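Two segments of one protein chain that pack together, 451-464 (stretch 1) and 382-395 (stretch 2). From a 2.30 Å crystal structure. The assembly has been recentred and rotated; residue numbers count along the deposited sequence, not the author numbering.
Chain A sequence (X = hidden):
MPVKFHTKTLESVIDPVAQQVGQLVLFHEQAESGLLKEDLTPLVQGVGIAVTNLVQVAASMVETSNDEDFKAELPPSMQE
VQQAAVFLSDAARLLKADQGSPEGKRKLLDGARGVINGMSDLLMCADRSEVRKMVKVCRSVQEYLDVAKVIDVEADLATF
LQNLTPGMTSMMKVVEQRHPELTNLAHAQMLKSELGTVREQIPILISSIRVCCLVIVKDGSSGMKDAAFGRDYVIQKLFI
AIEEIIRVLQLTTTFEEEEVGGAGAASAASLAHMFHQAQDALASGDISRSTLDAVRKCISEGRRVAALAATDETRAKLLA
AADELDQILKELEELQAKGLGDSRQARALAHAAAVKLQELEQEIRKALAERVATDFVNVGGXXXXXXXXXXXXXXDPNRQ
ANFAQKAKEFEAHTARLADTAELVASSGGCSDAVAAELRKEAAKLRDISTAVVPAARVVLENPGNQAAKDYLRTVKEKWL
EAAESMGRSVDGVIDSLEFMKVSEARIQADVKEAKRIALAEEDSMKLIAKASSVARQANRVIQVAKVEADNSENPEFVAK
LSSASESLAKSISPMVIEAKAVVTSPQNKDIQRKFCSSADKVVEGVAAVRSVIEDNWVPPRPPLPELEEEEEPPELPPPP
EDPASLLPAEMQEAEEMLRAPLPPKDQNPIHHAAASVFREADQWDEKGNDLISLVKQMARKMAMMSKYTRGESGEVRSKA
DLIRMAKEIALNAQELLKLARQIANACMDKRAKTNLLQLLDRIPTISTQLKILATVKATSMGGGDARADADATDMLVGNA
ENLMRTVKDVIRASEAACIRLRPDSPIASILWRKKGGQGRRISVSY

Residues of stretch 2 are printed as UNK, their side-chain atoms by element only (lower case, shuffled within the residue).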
# COMPACT_ATOMS: atom_id res chain seq x y z
N ALA A 451 -2.01 -25.05 -7.87
CA ALA A 451 -2.95 -26.10 -7.50
C ALA A 451 -3.97 -26.42 -8.58
O ALA A 451 -4.77 -27.35 -8.40
CB ALA A 451 -3.67 -25.72 -6.20
N VAL A 452 -3.97 -25.69 -9.69
CA VAL A 452 -5.01 -25.86 -10.70
C VAL A 452 -4.77 -27.13 -11.52
O VAL A 452 -5.68 -27.95 -11.70
CB VAL A 452 -5.08 -24.61 -11.60
CG1 VAL A 452 -5.89 -24.90 -12.85
CG2 VAL A 452 -5.68 -23.45 -10.83
N VAL A 453 -3.54 -27.31 -12.02
CA VAL A 453 -3.26 -28.51 -12.83
C VAL A 453 -3.38 -29.79 -12.03
O VAL A 453 -3.94 -30.76 -12.55
CB VAL A 453 -1.89 -28.35 -13.52
CG1 VAL A 453 -1.51 -29.64 -14.23
CG2 VAL A 453 -1.92 -27.19 -14.51
N PRO A 454 -2.90 -29.89 -10.78
CA PRO A 454 -3.09 -31.15 -10.04
C PRO A 454 -4.54 -31.55 -9.87
O PRO A 454 -4.88 -32.74 -10.04
CB PRO A 454 -2.41 -30.87 -8.69
CG PRO A 454 -1.37 -29.87 -9.02
CD PRO A 454 -1.98 -28.98 -10.06
N ALA A 455 -5.43 -30.61 -9.54
CA ALA A 455 -6.84 -30.94 -9.35
C ALA A 455 -7.47 -31.42 -10.65
O ALA A 455 -8.15 -32.46 -10.69
CB ALA A 455 -7.59 -29.74 -8.79
N ALA A 456 -7.25 -30.67 -11.74
CA ALA A 456 -7.77 -31.08 -13.04
C ALA A 456 -7.20 -32.43 -13.46
O ALA A 456 -7.86 -33.18 -14.17
CB ALA A 456 -7.46 -30.02 -14.09
N ARG A 457 -5.98 -32.75 -13.03
CA ARG A 457 -5.40 -34.05 -13.33
C ARG A 457 -6.03 -35.16 -12.49
O ARG A 457 -6.12 -36.30 -12.95
CB ARG A 457 -3.89 -34.03 -13.13
CG ARG A 457 -3.15 -35.10 -13.92
CD ARG A 457 -1.64 -35.03 -13.71
NE ARG A 457 -1.07 -33.78 -14.20
CZ ARG A 457 -0.60 -33.61 -15.43
NH1 ARG A 457 -0.65 -34.61 -16.31
NH2 ARG A 457 -0.09 -32.44 -15.80
N VAL A 458 -6.47 -34.84 -11.27
CA VAL A 458 -7.23 -35.81 -10.50
C VAL A 458 -8.57 -36.09 -11.17
O VAL A 458 -9.01 -37.25 -11.24
CB VAL A 458 -7.43 -35.33 -9.05
CG1 VAL A 458 -8.32 -36.31 -8.28
CG2 VAL A 458 -6.09 -35.18 -8.35
N VAL A 459 -9.23 -35.05 -11.67
CA VAL A 459 -10.48 -35.28 -12.38
C VAL A 459 -10.24 -36.08 -13.66
O VAL A 459 -11.00 -36.99 -13.99
CB VAL A 459 -11.19 -33.94 -12.68
CG1 VAL A 459 -12.34 -34.16 -13.65
CG2 VAL A 459 -11.69 -33.33 -11.40
N LEU A 460 -9.16 -35.76 -14.38
CA LEU A 460 -8.88 -36.42 -15.65
C LEU A 460 -8.76 -37.93 -15.47
O LEU A 460 -9.21 -38.70 -16.33
CB LEU A 460 -7.60 -35.86 -16.26
CG LEU A 460 -7.11 -36.54 -17.54
CD1 LEU A 460 -8.02 -36.20 -18.72
CD2 LEU A 460 -5.67 -36.17 -17.84
N GLU A 461 -8.16 -38.38 -14.37
CA GLU A 461 -7.92 -39.80 -14.13
C GLU A 461 -8.93 -40.41 -13.16
O GLU A 461 -8.68 -41.50 -12.63
CB GLU A 461 -6.49 -40.00 -13.63
CG GLU A 461 -5.44 -39.80 -14.71
CD GLU A 461 -4.29 -38.92 -14.27
OE1 GLU A 461 -3.98 -38.90 -13.06
OE2 GLU A 461 -3.70 -38.23 -15.13
N ASN A 462 -10.06 -39.75 -12.94
CA ASN A 462 -11.12 -40.26 -12.07
C ASN A 462 -12.47 -39.74 -12.56
O ASN A 462 -13.13 -38.95 -11.87
CB ASN A 462 -10.87 -39.86 -10.62
CG ASN A 462 -9.79 -40.68 -9.96
OD1 ASN A 462 -9.80 -41.91 -10.03
ND2 ASN A 462 -8.83 -40.02 -9.32
N PRO A 463 -12.92 -40.19 -13.73
CA PRO A 463 -14.13 -39.58 -14.33
C PRO A 463 -15.37 -39.66 -13.45
O PRO A 463 -16.02 -38.64 -13.22
CB PRO A 463 -14.30 -40.38 -15.63
CG PRO A 463 -12.98 -41.02 -15.88
CD PRO A 463 -12.41 -41.31 -14.54
N GLY A 464 -15.70 -40.84 -12.95
CA GLY A 464 -16.92 -41.00 -12.18
C GLY A 464 -16.83 -40.54 -10.74
O GLY A 464 -17.50 -41.10 -9.86
N UNK A 382 -8.61 -19.91 -20.83
CA UNK A 382 -7.71 -21.07 -20.77
C UNK A 382 -8.00 -22.03 -19.63
O UNK A 382 -7.89 -23.25 -19.82
c UNK A 382 -6.47 -19.09 -21.27
c UNK A 382 -7.86 -18.64 -20.93
c UNK A 382 -6.32 -20.42 -20.62
N UNK A 383 -8.36 -21.53 -18.44
CA UNK A 383 -8.64 -22.45 -17.34
C UNK A 383 -9.95 -23.20 -17.58
O UNK A 383 -10.11 -24.34 -17.15
c UNK A 383 -8.64 -22.08 -13.46
c UNK A 383 -8.63 -22.72 -14.83
c UNK A 383 -8.65 -21.71 -15.99
c UNK A 383 -9.87 -20.81 -15.86
N UNK A 384 -10.90 -22.57 -18.28
CA UNK A 384 -12.11 -23.28 -18.66
C UNK A 384 -11.80 -24.37 -19.67
O UNK A 384 -12.35 -25.48 -19.59
c UNK A 384 -13.14 -22.29 -19.23
c UNK A 384 -15.11 -23.61 -18.43
n UNK A 384 -17.06 -24.94 -17.65
c UNK A 384 -16.43 -24.25 -18.81
c UNK A 384 -14.46 -22.94 -19.63
N UNK A 385 -10.92 -24.08 -20.63
CA UNK A 385 -10.49 -25.11 -21.58
C UNK A 385 -9.77 -26.25 -20.87
O UNK A 385 -9.90 -27.41 -21.27
c UNK A 385 -9.59 -24.49 -22.64
N UNK A 386 -9.02 -25.95 -19.80
CA UNK A 386 -8.37 -27.00 -19.04
C UNK A 386 -9.39 -27.85 -18.29
O UNK A 386 -9.29 -29.08 -18.27
c UNK A 386 -5.82 -28.40 -17.87
c UNK A 386 -5.87 -26.67 -16.06
c UNK A 386 -6.69 -27.40 -17.11
c UNK A 386 -7.35 -26.41 -18.07
N UNK A 387 -10.38 -27.21 -17.65
CA UNK A 387 -11.40 -27.97 -16.94
C UNK A 387 -12.19 -28.86 -17.90
O UNK A 387 -12.50 -30.01 -17.57
o UNK A 387 -14.82 -26.90 -13.62
c UNK A 387 -13.32 -27.74 -15.27
c UNK A 387 -12.34 -27.02 -16.19
o UNK A 387 -15.02 -26.12 -15.66
c UNK A 387 -14.47 -26.86 -14.82
N UNK A 388 -12.53 -28.34 -19.09
CA UNK A 388 -13.21 -29.16 -20.08
C UNK A 388 -12.32 -30.28 -20.59
O UNK A 388 -12.81 -31.37 -20.90
c UNK A 388 -13.70 -28.30 -21.24
o UNK A 388 -14.92 -26.28 -21.53
c UNK A 388 -14.74 -27.29 -20.82
o UNK A 388 -15.39 -27.50 -19.77
N UNK A 389 -11.01 -30.04 -20.67
CA UNK A 389 -10.09 -31.10 -21.08
C UNK A 389 -10.04 -32.21 -20.04
O UNK A 389 -9.95 -33.39 -20.39
c UNK A 389 -8.69 -30.52 -21.32
N UNK A 390 -10.11 -31.85 -18.76
CA UNK A 390 -10.13 -32.86 -17.71
C UNK A 390 -11.44 -33.65 -17.71
O UNK A 390 -11.45 -34.82 -17.33
c UNK A 390 -9.92 -32.21 -16.34
N UNK A 391 -12.53 -33.03 -18.15
CA UNK A 391 -13.84 -33.66 -18.16
C UNK A 391 -14.10 -34.48 -19.42
O UNK A 391 -15.25 -34.86 -19.66
c UNK A 391 -14.94 -32.60 -18.00
c UNK A 391 -15.04 -31.93 -16.63
c UNK A 391 -16.06 -30.81 -16.66
c UNK A 391 -15.40 -32.96 -15.56
N UNK A 392 -13.07 -34.75 -20.21
CA UNK A 392 -13.25 -35.54 -21.42
C UNK A 392 -13.63 -36.97 -21.07
O UNK A 392 -13.13 -37.54 -20.10
c UNK A 392 -11.98 -35.52 -22.27
N UNK A 393 -14.53 -37.55 -21.87
CA UNK A 393 -14.96 -38.91 -21.62
C UNK A 393 -13.78 -39.87 -21.80
O UNK A 393 -12.86 -39.60 -22.59
c UNK A 393 -16.10 -39.30 -22.57
o UNK A 393 -15.60 -39.76 -23.81
N UNK A 394 -13.76 -40.98 -21.06
CA UNK A 394 -12.65 -41.94 -21.20
C UNK A 394 -12.55 -42.57 -22.58
O UNK A 394 -11.52 -43.18 -22.88
c UNK A 394 -12.96 -42.99 -20.13
c UNK A 394 -14.67 -41.35 -19.97
c UNK A 394 -13.85 -42.30 -19.16
N UNK A 395 -13.59 -42.44 -23.42
CA UNK A 395 -13.54 -43.00 -24.76
C UNK A 395 -12.69 -42.16 -25.71
O UNK A 395 -12.22 -42.69 -26.73
o UNK A 395 -15.77 -43.92 -24.50
c UNK A 395 -14.95 -43.12 -25.33

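Position 382 carries three side-chain carbons that close a ring onto its own backbone N; that closure is unique to proline. The side chain of Pro-382 is out of reach of stretch 1 and makes no contact. Position 383 has four carbons, forked at the first, with one arm two carbons long. Beta-branching with unequal arms identifies Ile-383. Its CA-to-CB bond points sideways, yet the long arm comes nearer, and its CD1 lies 4.0 Å from Val-452 CG1.

At 384, four carbons in a row end in nitrogen: Lys-384, exposed and out of reach of stretch 1. Position 385 has a single carbon, hence Ala-385, also out of reach. Position 386 again has four carbons, but the fork comes at the second, which gives Leu-386. It points toward stretch 1, with CD2 3.7 Å from Val-452 CG1 and 4.3 Å from Val-453 CG2, while CG is 4.1 Å from Ala-456 CB.

Position 387 shows three carbons, the third bearing two oxygens, so it is Glu-387. It makes no contact across the interface; its OE1 instead accepts a hydrogen bond from Lys-384 NZ at 3.1 Å, part of a salt bridge between residues three apart, about one helical turn. Position 388 has two carbons, the second carrying two oxygens: Asp-388, whose OD1 forms a longer salt bridge, 3.7 Å, with Lys-384 NZ.

Position 389 has one side-chain carbon and is Ala-389; it points sideways, and its backbone O is 3.8 Å from Leu-460 CD1. Position 390 also has one side-chain carbon, but it points toward stretch 1, the CB of 390 only 3.1 Å from Ala-456 O and 4.0 Å from Ala-456 CB; this is Ala-390. A methyl is all the side chain there is at this close approach.

Position 391 has four carbons forked at the second, so Leu-391. It is the first residue to leave helical phi/psi, and although its CA-to-CB bond points away, CD2 returns to 3.8 Å from Val-459 CG1. Position 392 has one carbon, its CB 5.4 Å from Leu-460 CD1 and so not in contact: Ala-392. One carbon and then one oxygen at 393 give Ser-393, pointing away. Three carbons closing onto backbone N at 394 give Pro-394, whose CG meets Pro-463 CG at 3.6 Å. Position 395, with one carbon and one oxygen, is Ser-395; its N makes a weak hydrogen bond to Ser-393 OG at 3.4 Å.

The contact is apolar, with no hydrogen bond between the stretches and 463 Å² buried in all. The helices run in roughly the same direction, at 26°, and draw together toward their C-terminal ends: the CA atoms of Val-452 and Ile-383 are 8.3 Å apart, those of Leu-460 and Ala-390 only 4.3 Å. Larger side chains accordingly fill the wider end, whereas Ala-390 lets the backbones meet at the narrow one. There Leu-460 CA approaches Ala-390 O at 3.5 Å, with 154° at the hydrogen, a CA-H...O contact. Beyond the helices, the two prolines extend the apolar seam.

Stretch 2, residues 382-395: PIKALEDAALASPS
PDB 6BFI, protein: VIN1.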